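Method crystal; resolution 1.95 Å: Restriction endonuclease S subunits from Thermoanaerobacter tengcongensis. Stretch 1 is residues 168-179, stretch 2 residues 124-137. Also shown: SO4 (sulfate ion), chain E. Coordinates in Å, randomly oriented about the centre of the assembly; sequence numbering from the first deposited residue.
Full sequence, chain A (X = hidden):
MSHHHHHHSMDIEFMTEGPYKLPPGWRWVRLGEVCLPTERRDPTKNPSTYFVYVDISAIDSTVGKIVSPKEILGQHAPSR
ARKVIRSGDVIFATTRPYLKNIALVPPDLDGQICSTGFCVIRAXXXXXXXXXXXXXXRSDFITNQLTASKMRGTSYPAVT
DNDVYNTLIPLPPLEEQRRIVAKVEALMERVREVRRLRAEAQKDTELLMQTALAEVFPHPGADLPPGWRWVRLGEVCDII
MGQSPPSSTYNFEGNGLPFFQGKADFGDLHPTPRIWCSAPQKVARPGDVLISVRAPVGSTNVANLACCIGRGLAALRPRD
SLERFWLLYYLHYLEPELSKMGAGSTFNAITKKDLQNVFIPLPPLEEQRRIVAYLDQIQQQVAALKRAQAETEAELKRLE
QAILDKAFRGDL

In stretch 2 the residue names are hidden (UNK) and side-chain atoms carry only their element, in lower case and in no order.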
# COMPACT_ATOMS: atom_id res chain seq x y z
N LEU A 168 30.23 0.64 -12.86
CA LEU A 168 30.16 1.50 -14.04
C LEU A 168 28.97 2.45 -13.98
O LEU A 168 27.89 2.03 -13.61
CB LEU A 168 29.99 0.65 -15.31
CG LEU A 168 31.20 -0.19 -15.70
CD1 LEU A 168 30.94 -0.92 -17.06
CD2 LEU A 168 32.43 0.70 -15.77
N ILE A 169 29.16 3.69 -14.43
CA ILE A 169 28.09 4.68 -14.45
C ILE A 169 28.11 5.45 -15.78
O ILE A 169 29.16 5.70 -16.32
CB ILE A 169 28.25 5.71 -13.28
CG1 ILE A 169 29.58 6.48 -13.37
CG2 ILE A 169 28.09 5.00 -11.92
CD1 ILE A 169 29.56 7.91 -12.66
N PRO A 170 26.92 5.83 -16.28
CA PRO A 170 26.83 6.67 -17.47
C PRO A 170 27.08 8.11 -17.05
O PRO A 170 26.52 8.58 -16.05
CB PRO A 170 25.37 6.53 -17.88
CG PRO A 170 24.64 6.08 -16.69
CD PRO A 170 25.62 5.70 -15.62
N LEU A 171 27.91 8.81 -17.81
CA LEU A 171 28.30 10.16 -17.42
C LEU A 171 28.04 11.21 -18.50
O LEU A 171 28.85 11.35 -19.41
CB LEU A 171 29.77 10.15 -17.04
CG LEU A 171 30.28 11.44 -16.37
CD1 LEU A 171 29.84 11.46 -14.93
CD2 LEU A 171 31.80 11.48 -16.44
N PRO A 172 26.92 11.92 -18.42
CA PRO A 172 26.68 13.05 -19.32
C PRO A 172 27.64 14.19 -19.02
O PRO A 172 28.31 14.16 -17.98
CB PRO A 172 25.27 13.51 -18.94
CG PRO A 172 24.71 12.43 -18.00
CD PRO A 172 25.91 11.85 -17.35
N PRO A 173 27.68 15.20 -19.90
CA PRO A 173 28.32 16.47 -19.53
C PRO A 173 27.68 17.05 -18.29
O PRO A 173 26.49 16.80 -18.02
CB PRO A 173 28.02 17.40 -20.72
CG PRO A 173 27.77 16.49 -21.87
CD PRO A 173 27.14 15.22 -21.27
N LEU A 174 28.45 17.87 -17.56
CA LEU A 174 27.94 18.51 -16.35
C LEU A 174 26.61 19.23 -16.55
O LEU A 174 25.70 19.11 -15.73
CB LEU A 174 28.99 19.50 -15.83
CG LEU A 174 30.29 18.86 -15.30
CD1 LEU A 174 31.35 19.96 -15.09
CD2 LEU A 174 30.02 18.14 -13.96
N GLU A 175 26.49 20.00 -17.63
CA GLU A 175 25.27 20.78 -17.82
C GLU A 175 24.04 19.86 -17.94
O GLU A 175 22.96 20.15 -17.39
CB GLU A 175 25.39 21.64 -19.09
CG GLU A 175 24.25 22.64 -19.25
CD GLU A 175 24.46 23.61 -20.42
OE1 GLU A 175 25.26 23.28 -21.32
OE2 GLU A 175 23.82 24.68 -20.45
N GLU A 176 24.19 18.76 -18.68
CA GLU A 176 23.10 17.79 -18.81
C GLU A 176 22.84 17.06 -17.48
O GLU A 176 21.71 16.75 -17.17
CB GLU A 176 23.40 16.79 -19.94
CG GLU A 176 22.28 15.74 -20.21
CD GLU A 176 20.98 16.37 -20.74
OE1 GLU A 176 21.00 17.54 -21.17
OE2 GLU A 176 19.93 15.70 -20.71
N GLN A 177 23.89 16.79 -16.70
CA GLN A 177 23.67 16.22 -15.37
C GLN A 177 22.75 17.09 -14.55
O GLN A 177 21.85 16.59 -13.87
CB GLN A 177 25.00 15.98 -14.60
CG GLN A 177 25.98 14.99 -15.27
CD GLN A 177 27.28 14.88 -14.50
OE1 GLN A 177 27.29 15.01 -13.27
NE2 GLN A 177 28.38 14.69 -15.20
N ARG A 178 22.99 18.40 -14.56
CA ARG A 178 22.15 19.30 -13.77
C ARG A 178 20.71 19.29 -14.29
O ARG A 178 19.74 19.36 -13.52
CB ARG A 178 22.73 20.72 -13.75
CG ARG A 178 24.10 20.77 -13.05
CD ARG A 178 24.55 22.20 -12.80
NE ARG A 178 24.75 22.91 -14.05
CZ ARG A 178 25.87 22.89 -14.75
NH1 ARG A 178 26.92 22.19 -14.33
NH2 ARG A 178 25.94 23.59 -15.88
N ARG A 179 20.56 19.20 -15.60
CA ARG A 179 19.22 19.18 -16.18
C ARG A 179 18.48 17.91 -15.76
O ARG A 179 17.31 17.94 -15.36
CB ARG A 179 19.32 19.21 -17.70
CG ARG A 179 17.97 19.30 -18.35
CD ARG A 179 18.05 19.07 -19.85
NE ARG A 179 16.74 18.73 -20.38
CZ ARG A 179 16.36 17.49 -20.67
NH1 ARG A 179 17.21 16.48 -20.52
NH2 ARG A 179 15.14 17.27 -21.12
N UNK A 124 34.26 14.60 -7.91
CA UNK A 124 35.24 15.50 -8.51
C UNK A 124 34.44 16.41 -9.42
O UNK A 124 33.96 15.99 -10.48
c UNK A 124 37.33 15.62 -9.98
c UNK A 124 36.28 14.71 -9.32
n UNK A 124 38.43 15.02 -10.43
o UNK A 124 37.13 16.82 -10.08
N UNK A 125 34.28 17.67 -9.00
CA UNK A 125 33.39 18.60 -9.68
C UNK A 125 33.81 18.97 -11.09
O UNK A 125 33.04 19.59 -11.83
c UNK A 125 29.91 21.13 -7.68
n UNK A 125 29.19 21.89 -8.50
c UNK A 125 32.85 19.59 -7.41
c UNK A 125 31.41 19.18 -7.35
n UNK A 125 30.57 20.07 -8.15
c UNK A 125 33.24 19.88 -8.85
n UNK A 125 29.99 21.45 -6.39
N UNK A 126 35.02 18.60 -11.46
CA UNK A 126 35.42 18.76 -12.85
C UNK A 126 34.66 17.80 -13.76
O UNK A 126 34.62 18.00 -14.97
c UNK A 126 37.74 19.77 -12.51
c UNK A 126 37.82 20.88 -13.57
o UNK A 126 36.94 21.77 -13.58
o UNK A 126 38.77 20.87 -14.39
c UNK A 126 36.94 18.57 -13.01
N UNK A 127 34.06 16.75 -13.19
CA UNK A 127 33.46 15.68 -14.02
C UNK A 127 32.04 15.34 -13.64
O UNK A 127 31.28 14.86 -14.47
c UNK A 127 34.25 14.37 -13.93
c UNK A 127 36.03 14.93 -15.62
c UNK A 127 35.70 14.48 -14.35
c UNK A 127 38.08 14.22 -13.86
c UNK A 127 38.39 14.68 -15.12
c UNK A 127 36.72 14.13 -13.48
c UNK A 127 37.36 15.03 -16.01
N UNK A 128 31.69 15.53 -12.36
CA UNK A 128 30.39 15.05 -11.89
C UNK A 128 29.79 16.00 -10.89
O UNK A 128 30.48 16.54 -10.02
c UNK A 128 30.54 13.63 -11.26
N UNK A 129 28.48 16.16 -10.99
CA UNK A 129 27.70 16.92 -10.01
C UNK A 129 27.28 16.00 -8.85
O UNK A 129 26.80 14.90 -9.10
c UNK A 129 26.69 18.41 -11.78
c UNK A 129 26.42 17.43 -10.67
o UNK A 129 26.61 20.10 -10.12
c UNK A 129 27.02 19.79 -11.25
o UNK A 129 27.69 20.56 -11.96
N UNK A 130 27.47 16.46 -7.60
CA UNK A 130 27.06 15.64 -6.44
C UNK A 130 25.61 15.14 -6.55
O UNK A 130 25.34 13.99 -6.25
c UNK A 130 28.28 17.63 -7.20
c UNK A 130 27.21 16.60 -5.24
c UNK A 130 28.37 17.53 -5.66
N UNK A 131 24.69 16.00 -6.96
CA UNK A 131 23.28 15.60 -7.00
C UNK A 131 23.06 14.52 -8.06
O UNK A 131 22.17 13.66 -7.91
o UNK A 131 24.45 18.73 -6.76
c UNK A 131 23.50 18.70 -5.92
c UNK A 131 22.38 16.81 -7.30
c UNK A 131 22.25 17.82 -6.15
o UNK A 131 23.51 19.39 -4.87
N UNK A 132 23.85 14.60 -9.13
CA UNK A 132 23.78 13.58 -10.18
C UNK A 132 24.29 12.26 -9.64
O UNK A 132 23.64 11.22 -9.81
c UNK A 132 25.15 11.23 -13.97
c UNK A 132 24.36 13.08 -12.61
c UNK A 132 24.54 14.02 -11.45
c UNK A 132 23.21 13.13 -13.39
c UNK A 132 23.03 12.26 -14.46
c UNK A 132 24.01 11.31 -14.74
c UNK A 132 25.32 12.12 -12.90
N UNK A 133 25.44 12.27 -8.97
CA UNK A 133 25.91 11.03 -8.32
C UNK A 133 24.91 10.44 -7.31
O UNK A 133 24.72 9.22 -7.22
c UNK A 133 28.52 10.69 -9.81
c UNK A 133 27.29 11.23 -7.65
c UNK A 133 28.43 11.65 -8.59
c UNK A 133 29.75 11.62 -7.84
N UNK A 134 24.28 11.31 -6.53
CA UNK A 134 23.30 10.85 -5.55
C UNK A 134 22.21 10.05 -6.26
O UNK A 134 21.93 8.90 -5.91
c UNK A 134 19.08 11.13 -2.62
c UNK A 134 20.21 12.43 -4.35
c UNK A 134 19.04 12.14 -3.61
c UNK A 134 21.40 10.77 -3.11
c UNK A 134 21.39 11.75 -4.10
c UNK A 134 20.24 10.48 -2.36
c UNK A 134 22.64 12.08 -4.88
N UNK A 135 21.58 10.65 -7.27
CA UNK A 135 20.47 9.95 -7.94
C UNK A 135 20.91 8.70 -8.68
O UNK A 135 20.26 7.67 -8.64
c UNK A 135 17.24 12.63 -6.91
n UNK A 135 17.78 11.55 -7.45
n UNK A 135 17.98 13.68 -7.25
c UNK A 135 18.91 11.91 -8.15
c UNK A 135 19.02 13.25 -8.03
c UNK A 135 19.74 10.91 -8.88
N UNK A 136 22.08 8.80 -9.31
CA UNK A 136 22.69 7.66 -9.97
C UNK A 136 22.92 6.51 -8.99
O UNK A 136 22.58 5.36 -9.28
c UNK A 136 25.76 7.73 -12.39
c UNK A 136 24.01 8.06 -10.62
c UNK A 136 24.56 7.11 -11.69
c UNK A 136 23.48 6.74 -12.69
N UNK A 137 23.51 6.81 -7.83
CA UNK A 137 23.77 5.78 -6.84
C UNK A 137 22.54 5.13 -6.25
O UNK A 137 22.61 4.03 -5.70
s UNK A 137 26.33 6.54 -6.32
c UNK A 137 24.66 6.31 -5.72
S SO4 E . 23.50 26.20 -16.27
O1 SO4 E . 24.50 27.22 -15.94
O2 SO4 E . 22.50 26.79 -17.15
O3 SO4 E . 24.17 25.09 -16.96
O4 SO4 E . 22.82 25.71 -15.06
O HOH W 1 31.57 15.04 -17.18

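Position 124 carries two carbons, the second bearing one oxygen and one nitrogen, and stays clear of stretch 1: Asn-124. Its OD1 takes a hydrogen bond from the backbone N of 126 at 3.1 Å.

Position 125 has three carbons, a nitrogen, then a carbon with two more nitrogens, a guanidinium: Arg-125. Its backbone O lies 3.7 Å from Leu-174 CD1.

Position 126 shows three carbons, the third holding two oxygens, with CB directed away from stretch 1. Three carbons ending in a carboxylate make this Glu-126; its backbone O lies 3.8 Å from Leu-174 CD1.

Position 127 is one carbon followed by a six-carbon ring, which identifies Phe-127; its CB points away from stretch 1. Here the backbone matters more: its O accepts a hydrogen bond from Gln-177 NE2 at 3.0 Å.

Position 128 has a single carbon, 4.3 Å from Leu-171 CD1 at its CB: Ala-128. Its backbone N sits 3.5 Å from Leu-174 CD2.

Position 129 has three carbons ending in two oxygens, one of them 3.0 Å from Arg-178 NH1. That is Glu-129, the N-cap residue, whose OE2 forms a salt bridge with the arginine.

Position 130 closes three carbons onto its own backbone nitrogen and touches nothing on stretch 1: Pro-130, the first residue of the helix.

Position 131 again has three carbons and two terminal oxygens, with no contact: Glu-131.

Position 132 is one carbon plus a six-carbon ring, its face covered by Gln-177 CG, 3.7 Å from the ring centroid: Phe-132. Its CZ meets Pro-172 CD at 3.3 Å.

Position 133 has four carbons forked at the second, one tip 4.1 Å from Ile-169 CD1: Leu-133.

Position 134, a carbon and a six-carbon ring, is out of reach: Phe-134. Position 135, a carbon and a five-membered ring with two nitrogens, is too: His-135.

Position 136 forks at its second of four carbons, and one tip packs 3.3 Å from Ile-169 CB: Leu-136. Position 137, one carbon and a sulfur, makes no contact: Cys-137.

The rule is a polar clamp beside a greasy seam. Gln-177 reads backbone, accepting from Glu-129 N at its OE1 (2.8 Å) while its NE2 donates to Phe-127 O and to Pro-172 O (2.8 Å), tying both loops together. Helix positions 132, 133 and 136 supply the apolar face for Ile-169, Pro-170 and Pro-172. Arg-178 closes the exposed edge.

Stretch 2 124-137: NREFAEPEFLFHLC
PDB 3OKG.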